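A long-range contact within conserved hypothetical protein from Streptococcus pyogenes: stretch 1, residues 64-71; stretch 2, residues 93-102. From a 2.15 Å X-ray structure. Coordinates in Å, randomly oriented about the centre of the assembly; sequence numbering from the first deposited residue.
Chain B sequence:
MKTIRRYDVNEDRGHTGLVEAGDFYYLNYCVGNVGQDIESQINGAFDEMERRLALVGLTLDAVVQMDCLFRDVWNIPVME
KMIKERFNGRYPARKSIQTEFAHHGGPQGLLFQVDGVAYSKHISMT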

# COMPACT_ATOMS: atom_id res chain seq x y z
N VAL B 64 6.53 36.26 -0.87
CA VAL B 64 6.06 35.11 -0.10
C VAL B 64 5.35 34.06 -0.94
O VAL B 64 5.38 32.87 -0.60
N GLN B 65 4.74 34.47 -2.05
CA GLN B 65 3.95 33.55 -2.87
C GLN B 65 3.94 34.02 -4.32
O GLN B 65 3.90 35.22 -4.56
N MSE B 66 3.99 33.08 -5.26
CA MSE B 66 4.12 33.40 -6.68
C MSE B 66 3.27 32.43 -7.46
O MSE B 66 3.34 31.24 -7.21
N ASP B 67 2.45 32.93 -8.38
CA ASP B 67 1.73 32.08 -9.32
C ASP B 67 2.43 32.23 -10.67
O ASP B 67 2.64 33.35 -11.12
N CYS B 68 2.83 31.11 -11.28
CA CYS B 68 3.57 31.17 -12.55
C CYS B 68 2.71 30.64 -13.68
O CYS B 68 2.21 29.51 -13.60
N LEU B 69 2.51 31.45 -14.72
CA LEU B 69 1.62 31.05 -15.81
C LEU B 69 2.45 30.73 -17.06
O LEU B 69 3.18 31.58 -17.54
N PHE B 70 2.29 29.52 -17.60
CA PHE B 70 3.09 29.09 -18.74
C PHE B 70 2.17 28.73 -19.90
O PHE B 70 1.14 28.07 -19.70
N ARG B 71 2.57 29.09 -21.11
CA ARG B 71 1.91 28.53 -22.28
C ARG B 71 2.22 27.01 -22.37
O ARG B 71 1.37 26.22 -22.83
N ALA B 93 6.62 30.31 -1.59
CA ALA B 93 5.68 29.24 -1.93
C ALA B 93 5.23 29.53 -3.36
O ALA B 93 5.13 30.70 -3.74
N ARG B 94 4.99 28.50 -4.16
CA ARG B 94 4.46 28.75 -5.49
C ARG B 94 3.50 27.70 -6.00
O ARG B 94 3.34 26.62 -5.41
N LYS B 95 2.86 28.03 -7.11
CA LYS B 95 2.23 27.02 -7.95
C LYS B 95 2.42 27.44 -9.41
O LYS B 95 2.65 28.62 -9.69
N SER B 96 2.34 26.47 -10.31
CA SER B 96 2.48 26.73 -11.74
C SER B 96 1.21 26.23 -12.47
O SER B 96 0.60 25.24 -12.07
N ILE B 97 0.81 26.93 -13.52
CA ILE B 97 -0.42 26.64 -14.26
C ILE B 97 -0.11 26.78 -15.75
O ILE B 97 0.64 27.68 -16.15
N GLN B 98 -0.69 25.92 -16.57
CA GLN B 98 -0.62 26.11 -18.01
C GLN B 98 -1.89 26.82 -18.44
O GLN B 98 -2.98 26.43 -18.05
N THR B 99 -1.75 27.87 -19.23
CA THR B 99 -2.93 28.59 -19.71
C THR B 99 -2.65 29.20 -21.09
O THR B 99 -1.50 29.50 -21.45
N GLU B 100 -3.70 29.40 -21.86
CA GLU B 100 -3.62 30.23 -23.03
C GLU B 100 -3.55 31.66 -22.51
O GLU B 100 -3.91 31.91 -21.36
N PHE B 101 -3.10 32.56 -23.37
CA PHE B 101 -3.04 33.97 -23.09
C PHE B 101 -3.84 34.70 -24.16
O PHE B 101 -3.95 34.21 -25.29
N ALA B 102 -4.38 35.87 -23.82
CA ALA B 102 -5.03 36.75 -24.82
C ALA B 102 -3.99 37.47 -25.68
O ALA B 102 -4.09 38.66 -25.93

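How are the backbone donors and acceptors satisfied? The two strands run parallel, their amides alternating across the gap: Met66, Cys68 and Phe70 N donate to Ala93, Lys95 and Ile97 O, while Lys95, Ile97 and Thr99 N return to Met66, Cys68 and Phe70 O. Paired side chains alternate between the face of Gln65, Asp67 and Leu69 and that of Met66, Cys68 and Phe70; Phe101 points in.

What satisfies the charges beside Gln65? Lys95 (chi1 p) extends until NZ lies 2.9 Å from Asp67 OD1, a salt bridge. Asp67 (m) also accepts at OD1 from Gln65 NE2 (2.7 Å), and its OD2 lies within hydrogen-bonding reach of water 1, which weakly accepts from Lys95 NZ.

What do the nonpolar side chains touch? On that face Leu69 (m, t) sets CD2 3.9 Å from Ile97 CB, and its CB meets Phe101 CE1 at 3.9 Å. On the other face Phe70 (m) presents its ring edge to Ser96 OG, 3.8 Å from CE2.

How does Arg71 find partners? Its t, t, m chain carries NH1 to 3.3 Å from Glu100 OE1, a salt bridge, with Phe101 CD2 over one guanidinium face. Waters 3 and 4 accept from NH1 within reach of OE1, water 3 also of Phe101 O, but cannot serve every acceptor; water 2 links Arg71 O with Glu100 OE2.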

# COMPACT_ATOMS: atom_id res chain seq x y z
CB VAL B 64 5.18 35.52 1.15
CG1 VAL B 64 5.97 36.44 2.09
CG2 VAL B 64 3.85 36.17 0.75
CB GLN B 65 2.50 33.40 -2.34
CG GLN B 65 1.76 32.16 -2.86
CD GLN B 65 1.12 32.40 -4.23
OE1 GLN B 65 0.84 33.54 -4.58
NE2 GLN B 65 0.89 31.32 -5.00
CB MSE B 66 5.57 33.22 -7.10
CG MSE B 66 6.19 34.39 -7.84
SE MSE B 66 8.01 34.33 -7.98
CE MSE B 66 8.31 32.61 -8.24
CB ASP B 67 0.26 32.50 -9.44
CG ASP B 67 -0.59 31.98 -8.30
OD1 ASP B 67 -0.09 31.18 -7.49
OD2 ASP B 67 -1.79 32.36 -8.21
CB CYS B 68 4.87 30.39 -12.46
SG CYS B 68 5.77 30.70 -10.89
CB LEU B 69 0.60 32.16 -16.13
CG LEU B 69 -0.39 32.67 -15.06
CD1 LEU B 69 -1.39 33.69 -15.65
CD2 LEU B 69 -1.15 31.55 -14.40
CB PHE B 70 3.86 27.80 -18.43
CG PHE B 70 4.94 27.92 -17.38
CD1 PHE B 70 6.29 28.03 -17.76
CD2 PHE B 70 4.63 27.82 -16.03
CE1 PHE B 70 7.29 28.12 -16.82
CE2 PHE B 70 5.64 27.90 -15.06
CZ PHE B 70 6.98 28.06 -15.46
CB ARG B 71 2.37 29.26 -23.55
CG ARG B 71 1.66 28.83 -24.83
CD ARG B 71 2.14 29.68 -26.02
NE ARG B 71 1.74 31.10 -25.91
CZ ARG B 71 0.55 31.60 -26.24
NH1 ARG B 71 -0.42 30.80 -26.71
NH2 ARG B 71 0.34 32.92 -26.13
CB ALA B 93 4.50 29.26 -1.01
CB ARG B 94 5.60 28.95 -6.51
CG ARG B 94 6.10 27.67 -7.10
CD ARG B 94 6.97 27.90 -8.34
NE ARG B 94 8.37 27.89 -7.95
CZ ARG B 94 9.21 26.87 -8.11
NH1 ARG B 94 8.84 25.73 -8.67
NH2 ARG B 94 10.46 27.01 -7.69
CB LYS B 95 0.74 26.86 -7.59
CG LYS B 95 -0.11 28.04 -7.88
CD LYS B 95 -1.59 27.56 -7.93
CE LYS B 95 -2.56 28.72 -8.03
NZ LYS B 95 -2.40 29.60 -6.82
CB SER B 96 3.71 26.00 -12.29
OG SER B 96 4.88 26.48 -11.64
CB ILE B 97 -1.52 27.66 -13.87
CG1 ILE B 97 -2.01 27.38 -12.46
CG2 ILE B 97 -2.74 27.69 -14.83
CD1 ILE B 97 -2.47 28.69 -11.81
CB GLN B 98 -0.50 24.78 -18.74
CG GLN B 98 -0.27 24.93 -20.25
CD GLN B 98 0.18 23.63 -20.91
OE1 GLN B 98 1.30 23.17 -20.70
NE2 GLN B 98 -0.71 23.04 -21.72
CB THR B 99 -3.39 29.67 -18.68
OG1 THR B 99 -4.54 30.38 -19.18
CG2 THR B 99 -2.24 30.66 -18.39
CB GLU B 100 -4.85 30.06 -23.92
CG GLU B 100 -4.94 28.66 -24.52
CD GLU B 100 -3.72 28.32 -25.37
OE1 GLU B 100 -3.25 29.20 -26.13
OE2 GLU B 100 -3.22 27.18 -25.26
CB PHE B 101 -1.59 34.46 -23.13
CG PHE B 101 -0.71 33.88 -22.04
CD1 PHE B 101 -0.94 34.16 -20.71
CD2 PHE B 101 0.34 33.02 -22.35
CE1 PHE B 101 -0.14 33.62 -19.70
CE2 PHE B 101 1.16 32.50 -21.35
CZ PHE B 101 0.91 32.79 -20.03
CB ALA B 102 -5.98 37.75 -24.14
O HOH W 1 -2.22 32.35 -5.62
O HOH W 2 -1.33 26.96 -23.43
O HOH W 3 -2.80 32.06 -26.59
O HOH W 4 -0.75 28.02 -27.59